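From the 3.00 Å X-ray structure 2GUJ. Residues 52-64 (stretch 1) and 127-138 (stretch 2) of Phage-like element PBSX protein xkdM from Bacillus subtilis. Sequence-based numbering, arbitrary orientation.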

ATOM      1  N   THR B  52     -12.493  -0.638 -21.807  1.00 63.42           N
ATOM      2  CA  THR B  52     -11.294   0.108 -22.143  1.00 61.07           C
ATOM      3  C   THR B  52     -10.094  -0.705 -21.708  1.00 60.50           C
ATOM      4  O   THR B  52     -10.171  -1.487 -20.754  1.00 60.91           O
ATOM      5  CB  THR B  52     -11.236   1.466 -21.412  1.00 31.35           C
ATOM      6  OG1 THR B  52     -10.131   2.227 -21.909  1.00 30.33           O
ATOM      7  CG2 THR B  52     -11.046   1.266 -19.909  1.00 30.87           C
ATOM      8  N   THR B  53      -8.980  -0.509 -22.403  1.00 67.72           N
ATOM      9  CA  THR B  53      -7.751  -1.219 -22.078  1.00 64.81           C
ATOM     10  C   THR B  53      -7.226  -0.675 -20.753  1.00 61.84           C
ATOM     11  O   THR B  53      -6.058  -0.856 -20.412  1.00 62.28           O
ATOM     12  CB  THR B  53      -6.689  -1.026 -23.193  1.00 70.00           C
ATOM     13  OG1 THR B  53      -7.282  -1.288 -24.474  1.00 70.00           O
ATOM     14  CG2 THR B  53      -5.522  -1.989 -22.996  1.00 70.00           C
ATOM     15  N   GLY B  54      -8.104  -0.005 -20.016  1.00 44.13           N
ATOM     16  CA  GLY B  54      -7.729   0.548 -18.730  1.00 39.04           C
ATOM     17  C   GLY B  54      -7.314  -0.525 -17.743  1.00 34.94           C
ATOM     18  O   GLY B  54      -6.403  -1.314 -18.009  1.00 34.49           O
ATOM     19  N   ALA B  55      -7.992  -0.564 -16.602  1.00 22.46           N
ATOM     20  CA  ALA B  55      -7.683  -1.533 -15.559  1.00 18.15           C
ATOM     21  C   ALA B  55      -6.264  -1.296 -15.065  1.00 15.83           C
ATOM     22  O   ALA B  55      -5.570  -2.209 -14.624  1.00 15.92           O
ATOM     23  CB  ALA B  55      -7.832  -2.943 -16.089  1.00 31.56           C
ATOM     24  N   ASN B  56      -5.830  -0.050 -15.169  1.00 14.46           N
ATOM     25  CA  ASN B  56      -4.504   0.355 -14.719  1.00 10.00           C
ATOM     26  C   ASN B  56      -4.629   0.389 -13.214  1.00 10.00           C
ATOM     27  O   ASN B  56      -5.734   0.571 -12.706  1.00 10.00           O
ATOM     28  CB  ASN B  56      -4.257   1.767 -15.161  1.00 17.77           C
ATOM     29  CG  ASN B  56      -5.292   2.706 -14.593  1.00 16.50           C
ATOM     30  OD1 ASN B  56      -5.366   2.927 -13.377  1.00 12.95           O
ATOM     31  ND2 ASN B  56      -6.125   3.248 -15.468  1.00 17.65           N
ATOM     32  N   GLY B  57      -3.516   0.257 -12.500  1.00 10.41           N
ATOM     33  CA  GLY B  57      -3.589   0.323 -11.055  1.00 10.00           C
ATOM     34  C   GLY B  57      -2.292   0.156 -10.300  1.00 10.80           C
ATOM     35  O   GLY B  57      -1.205   0.129 -10.882  1.00 12.18           O
ATOM     36  N   THR B  58      -2.404   0.060  -8.979  1.00 10.00           N
ATOM     37  CA  THR B  58      -1.232  -0.145  -8.142  1.00 10.28           C
ATOM     38  C   THR B  58      -1.400  -1.444  -7.392  1.00 10.00           C
ATOM     39  O   THR B  58      -2.412  -2.116  -7.531  1.00 10.00           O
ATOM     40  CB  THR B  58      -1.049   0.968  -7.122  1.00 21.71           C
ATOM     41  OG1 THR B  58      -1.051   2.237  -7.790  1.00 25.00           O
ATOM     42  CG2 THR B  58       0.288   0.788  -6.402  1.00 24.02           C
ATOM     43  N   GLY B  59      -0.407  -1.806  -6.601  1.00 10.44           N
ATOM     44  CA  GLY B  59      -0.519  -3.041  -5.865  1.00 11.99           C
ATOM     45  C   GLY B  59       0.697  -3.388  -5.040  1.00 12.57           C
ATOM     46  O   GLY B  59       1.575  -2.555  -4.793  1.00 13.01           O
ATOM     47  N   THR B  60       0.740  -4.644  -4.624  1.00 10.00           N
ATOM     48  CA  THR B  60       1.825  -5.147  -3.814  1.00 11.16           C
ATOM     49  C   THR B  60       1.862  -6.658  -3.947  1.00 12.02           C
ATOM     50  O   THR B  60       0.853  -7.293  -4.257  1.00 12.95           O
ATOM     51  CB  THR B  60       1.617  -4.766  -2.338  1.00 22.12           C
ATOM     52  OG1 THR B  60       2.149  -5.801  -1.492  1.00 24.30           O
ATOM     53  CG2 THR B  60       0.137  -4.572  -2.042  1.00 20.47           C
ATOM     54  N   ALA B  61       3.029  -7.237  -3.725  1.00 10.16           N
ATOM     55  CA  ALA B  61       3.153  -8.669  -3.827  1.00 12.10           C
ATOM     56  C   ALA B  61       4.447  -9.085  -3.183  1.00 14.02           C
ATOM     57  O   ALA B  61       5.361  -8.274  -3.047  1.00 14.40           O
ATOM     58  CB  ALA B  61       3.140  -9.073  -5.269  1.00 10.00           C
ATOM     59  N   THR B  62       4.527 -10.347  -2.784  1.00 42.92           N
ATOM     60  CA  THR B  62       5.734 -10.863  -2.157  1.00 45.24           C
ATOM     61  C   THR B  62       6.295 -12.028  -2.950  1.00 48.49           C
ATOM     62  O   THR B  62       5.555 -12.907  -3.392  1.00 49.63           O
ATOM     63  CB  THR B  62       5.468 -11.327  -0.706  1.00 24.28           C
ATOM     64  OG1 THR B  62       4.178 -11.951  -0.621  1.00 22.46           O
ATOM     65  CG2 THR B  62       5.533 -10.141   0.240  1.00 21.59           C
ATOM     66  N   PHE B  63       7.608 -12.041  -3.132  1.00 13.94           N
ATOM     67  CA  PHE B  63       8.224 -13.114  -3.881  1.00 15.11           C
ATOM     68  C   PHE B  63       8.563 -14.314  -3.011  1.00 18.60           C
ATOM     69  O   PHE B  63       8.817 -14.182  -1.809  1.00 18.10           O
ATOM     70  CB  PHE B  63       9.473 -12.603  -4.597  1.00 26.89           C
ATOM     71  CG  PHE B  63       9.193 -11.537  -5.627  1.00 22.52           C
ATOM     72  CD1 PHE B  63       8.788 -10.256  -5.242  1.00 21.61           C
ATOM     73  CD2 PHE B  63       9.345 -11.811  -6.984  1.00 20.64           C
ATOM     74  CE1 PHE B  63       8.542  -9.263  -6.195  1.00 20.00           C
ATOM     75  CE2 PHE B  63       9.102 -10.824  -7.943  1.00 19.64           C
ATOM     76  CZ  PHE B  63       8.698  -9.544  -7.543  1.00 19.13           C
ATOM     77  N   TYR B  64       8.538 -15.487  -3.639  1.00 34.29           N
ATOM     78  CA  TYR B  64       8.840 -16.758  -2.983  1.00 40.07           C
ATOM     79  C   TYR B  64      10.343 -17.036  -3.044  1.00 41.01           C
ATOM     80  O   TYR B  64      11.018 -17.030  -2.021  1.00 40.43           O
ATOM     81  CB  TYR B  64       8.021 -17.891  -3.648  1.00 65.72           C
ATOM     82  CG  TYR B  64       8.643 -19.282  -3.608  1.00 70.00           C
ATOM     83  CD1 TYR B  64       9.024 -19.878  -2.399  1.00 70.00           C
ATOM     84  CD2 TYR B  64       8.871 -19.992  -4.790  1.00 70.00           C
ATOM     85  CE1 TYR B  64       9.621 -21.144  -2.376  1.00 70.00           C
ATOM     86  CE2 TYR B  64       9.464 -21.251  -4.776  1.00 70.00           C
ATOM     87  CZ  TYR B  64       9.840 -21.823  -3.573  1.00 70.00           C
ATOM     88  OH  TYR B  64      10.455 -23.057  -3.584  1.00 70.00           O
ATOM     89  N   GLU B 127      11.829  -4.962   3.165  1.00 67.45           N
ATOM     90  CA  GLU B 127      10.922  -6.075   3.426  1.00 69.23           C
ATOM     91  C   GLU B 127      10.641  -6.889   2.164  1.00 68.48           C
ATOM     92  O   GLU B 127      11.207  -6.612   1.109  1.00 70.00           O
ATOM     93  CB  GLU B 127       9.595  -5.568   3.993  1.00 60.21           C
ATOM     94  CG  GLU B 127       9.651  -5.056   5.425  1.00 61.18           C
ATOM     95  CD  GLU B 127       8.264  -4.877   6.023  1.00 61.23           C
ATOM     96  OE1 GLU B 127       7.540  -3.950   5.597  1.00 61.88           O
ATOM     97  OE2 GLU B 127       7.895  -5.680   6.905  1.00 61.92           O
ATOM     98  N   GLU B 128       9.756  -7.882   2.272  1.00 63.97           N
ATOM     99  CA  GLU B 128       9.419  -8.739   1.135  1.00 60.47           C
ATOM    100  C   GLU B 128       8.246  -8.237   0.305  1.00 55.84           C
ATOM    101  O   GLU B 128       8.091  -8.621  -0.854  1.00 54.83           O
ATOM    102  CB  GLU B 128       9.111 -10.161   1.603  1.00 47.27           C
ATOM    103  CG  GLU B 128      10.235 -10.806   2.358  1.00 50.30           C
ATOM    104  CD  GLU B 128      10.240 -12.304   2.187  1.00 52.29           C
ATOM    105  OE1 GLU B 128       9.214 -12.951   2.480  1.00 52.95           O
ATOM    106  OE2 GLU B 128      11.275 -12.839   1.753  1.00 54.49           O
ATOM    107  N   GLU B 129       7.408  -7.395   0.896  1.00 40.72           N
ATOM    108  CA  GLU B 129       6.261  -6.867   0.169  1.00 34.92           C
ATOM    109  C   GLU B 129       6.720  -5.791  -0.776  1.00 31.19           C
ATOM    110  O   GLU B 129       6.983  -4.666  -0.364  1.00 30.70           O
ATOM    111  CB  GLU B 129       5.224  -6.287   1.128  1.00 29.82           C
ATOM    112  CG  GLU B 129       4.467  -7.343   1.908  1.00 26.42           C
ATOM    113  CD  GLU B 129       3.359  -6.760   2.731  1.00 23.71           C
ATOM    114  OE1 GLU B 129       2.388  -6.246   2.137  1.00 23.37           O
ATOM    115  OE2 GLU B 129       3.461  -6.807   3.971  1.00 23.43           O
ATOM    116  N   VAL B 130       6.803  -6.126  -2.050  1.00 10.00           N
ATOM    117  CA  VAL B 130       7.254  -5.133  -2.987  1.00 10.00           C
ATOM    118  C   VAL B 130       6.123  -4.490  -3.735  1.00 10.00           C
ATOM    119  O   VAL B 130       5.171  -5.157  -4.134  1.00 10.00           O
ATOM    120  CB  VAL B 130       8.219  -5.718  -3.979  1.00 10.00           C
ATOM    121  CG1 VAL B 130       8.957  -4.596  -4.678  1.00 10.00           C
ATOM    122  CG2 VAL B 130       9.168  -6.651  -3.254  1.00 10.00           C
ATOM    123  N   PRO B 131       6.203  -3.162  -3.905  1.00 35.01           N
ATOM    124  CA  PRO B 131       5.176  -2.391  -4.619  1.00 34.99           C
ATOM    125  C   PRO B 131       5.382  -2.556  -6.108  1.00 33.94           C
ATOM    126  O   PRO B 131       6.472  -2.915  -6.540  1.00 36.02           O
ATOM    127  CB  PRO B 131       5.435  -0.954  -4.161  1.00 25.89           C
ATOM    128  CG  PRO B 131       6.112  -1.137  -2.800  1.00 26.03           C
ATOM    129  CD  PRO B 131       7.060  -2.271  -3.101  1.00 26.50           C
ATOM    130  N   PHE B 132       4.348  -2.309  -6.899  1.00 10.58           N
ATOM    131  CA  PHE B 132       4.491  -2.430  -8.340  1.00 10.01           C
ATOM    132  C   PHE B 132       3.282  -1.804  -8.972  1.00 10.00           C
ATOM    133  O   PHE B 132       2.300  -1.562  -8.283  1.00 10.00           O
ATOM    134  CB  PHE B 132       4.630  -3.903  -8.741  1.00 37.61           C
ATOM    135  CG  PHE B 132       3.360  -4.690  -8.630  1.00 40.36           C
ATOM    136  CD1 PHE B 132       2.310  -4.471  -9.519  1.00 40.94           C
ATOM    137  CD2 PHE B 132       3.209  -5.660  -7.641  1.00 41.86           C
ATOM    138  CE1 PHE B 132       1.129  -5.198  -9.427  1.00 42.49           C
ATOM    139  CE2 PHE B 132       2.023  -6.397  -7.542  1.00 44.05           C
ATOM    140  CZ  PHE B 132       0.981  -6.165  -8.440  1.00 42.62           C
ATOM    141  N   THR B 133       3.322  -1.525 -10.263  1.00 13.55           N
ATOM    142  CA  THR B 133       2.151  -0.907 -10.854  1.00 15.95           C
ATOM    143  C   THR B 133       1.822  -1.435 -12.228  1.00 17.57           C
ATOM    144  O   THR B 133       2.444  -1.060 -13.228  1.00 19.51           O
ATOM    145  CB  THR B 133       2.284   0.624 -10.955  1.00 14.78           C
ATOM    146  OG1 THR B 133       3.226   0.955 -11.985  1.00 16.63           O
ATOM    147  CG2 THR B 133       2.751   1.205  -9.632  1.00 15.98           C
ATOM    148  N   PHE B 134       0.820  -2.302 -12.273  1.00 10.04           N
ATOM    149  CA  PHE B 134       0.385  -2.891 -13.529  1.00 10.00           C
ATOM    150  C   PHE B 134      -0.384  -1.846 -14.313  1.00 10.00           C
ATOM    151  O   PHE B 134      -0.826  -0.863 -13.742  1.00 10.00           O
ATOM    152  CB  PHE B 134      -0.509  -4.095 -13.260  1.00 14.20           C
ATOM    153  CG  PHE B 134      -1.752  -3.766 -12.495  1.00 13.29           C
ATOM    154  CD1 PHE B 134      -1.701  -3.481 -11.133  1.00 11.98           C
ATOM    155  CD2 PHE B 134      -2.978  -3.752 -13.140  1.00 11.72           C
ATOM    156  CE1 PHE B 134      -2.853  -3.189 -10.430  1.00 10.36           C
ATOM    157  CE2 PHE B 134      -4.132  -3.464 -12.457  1.00 10.00           C
ATOM    158  CZ  PHE B 134      -4.075  -3.180 -11.091  1.00 12.32           C
ATOM    159  N   GLU B 135      -0.533  -2.048 -15.616  1.00 11.57           N
ATOM    160  CA  GLU B 135      -1.254  -1.094 -16.451  1.00 12.82           C
ATOM    161  C   GLU B 135      -2.540  -1.704 -16.971  1.00 12.93           C
ATOM    162  O   GLU B 135      -3.289  -1.059 -17.697  1.00 12.59           O
ATOM    163  CB  GLU B 135      -0.389  -0.650 -17.633  1.00 27.85           C
ATOM    164  CG  GLU B 135       0.100   0.774 -17.552  1.00 32.86           C
ATOM    165  CD  GLU B 135       0.794   1.071 -16.234  1.00 37.49           C
ATOM    166  OE1 GLU B 135       0.076   1.386 -15.253  1.00 36.91           O
ATOM    167  OE2 GLU B 135       2.050   0.986 -16.180  1.00 38.49           O
ATOM    168  N   ASP B 136      -2.781  -2.957 -16.614  1.00 19.75           N
ATOM    169  CA  ASP B 136      -3.992  -3.642 -17.035  1.00 18.78           C
ATOM    170  C   ASP B 136      -4.012  -5.024 -16.394  1.00 17.76           C
ATOM    171  O   ASP B 136      -2.962  -5.626 -16.173  1.00 19.23           O
ATOM    172  CB  ASP B 136      -4.037  -3.766 -18.552  1.00 11.19           C
ATOM    173  CG  ASP B 136      -5.341  -4.321 -19.033  1.00 12.23           C
ATOM    174  OD1 ASP B 136      -5.850  -5.237 -18.367  1.00 12.68           O
ATOM    175  OD2 ASP B 136      -5.864  -3.863 -20.066  1.00 12.22           O
ATOM    176  N   PHE B 137      -5.209  -5.512 -16.092  1.00 10.00           N
ATOM    177  CA  PHE B 137      -5.380  -6.806 -15.456  1.00 10.00           C
ATOM    178  C   PHE B 137      -6.307  -7.662 -16.298  1.00 10.16           C
ATOM    179  O   PHE B 137      -6.972  -7.146 -17.188  1.00 10.23           O
ATOM    180  CB  PHE B 137      -5.948  -6.596 -14.062  1.00 20.80           C
ATOM    181  CG  PHE B 137      -7.414  -6.848 -13.952  1.00 20.72           C
ATOM    182  CD1 PHE B 137      -7.876  -8.105 -13.591  1.00 20.55           C
ATOM    183  CD2 PHE B 137      -8.333  -5.832 -14.175  1.00 21.29           C
ATOM    184  CE1 PHE B 137      -9.232  -8.353 -13.439  1.00 20.65           C
ATOM    185  CE2 PHE B 137      -9.690  -6.070 -14.027  1.00 21.45           C
ATOM    186  CZ  PHE B 137     -10.139  -7.338 -13.657  1.00 20.96           C
ATOM    187  N   ASP B 138      -6.383  -8.959 -16.009  1.00 27.98           N
ATOM    188  CA  ASP B 138      -7.205  -9.840 -16.833  1.00 29.76           C
ATOM    189  C   ASP B 138      -7.484 -11.208 -16.183  1.00 30.46           C
ATOM    190  O   ASP B 138      -6.704 -11.690 -15.366  1.00 33.49           O
ATOM    191  CB  ASP B 138      -6.468 -10.049 -18.164  1.00 20.32           C
ATOM    192  CG  ASP B 138      -7.337 -10.646 -19.235  1.00 22.18           C
ATOM    193  OD1 ASP B 138      -8.081 -11.604 -18.936  1.00 22.30           O
ATOM    194  OD2 ASP B 138      -7.252 -10.158 -20.384  1.00 23.23           O
TER

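The most unusual feature of this contact is the use of glycines in stretch 1 as seats for the aromatic rings of stretch 2. The CA of Gly57 lies 3.9 Å from the centroid of the Phe134 ring, 28° off the ring normal, a CH-pi contact over the face. An ideal CB on Gly57 would fall 2.5 Å from Phe134 CZ, so the ring occupies space that a side chain would need. Gly59 repeats the arrangement less severely: its C lies over one face of the Phe132 ring, and an ideal CB would come within 3.1 Å of Phe132 CZ. Both phenylalanines have chi1 near +60° (p), and their rings end nearer stretch 1 than their CB directions alone would suggest.

The backbones pair antiparallel, with 141° between the directions of strands 57-63 and 129-132. The best evidence for register is the reciprocal pair between Ala61 and Val130: Val130 N donates to Ala61 O at 2.8 Å, and Ala61 N to Val130 O at 3.0 Å. Phe132 N to Gly59 O, at 3.5 Å and 148°, is weak. Beyond the strand pairing, Gly57 N donates to Phe134 O at 3.2 Å with a nearly straight angle of 161°. Thr60 and Pro131 form a non-hydrogen-bonded pair, CA to CA 4.4 Å; here Thr60 CA approaches Val130 O at 3.4 Å in a CA-H...O contact.

Side chains sort by face. Ala61, Val130 and Phe132 share a buried, apolar one: the small Ala61 CB meets the ring edge at Phe132 CE2, 3.7 Å away, while Phe63 CE1 reaches Val130 CG2 at 4.0 Å. Thr60 and Pro131 point to the other, more exposed face. Farther along, Ala55 is buried, its CB 3.5 Å from Phe137 CD2 at the ring edge. Together the stretches bury 886 Å², both sides summed.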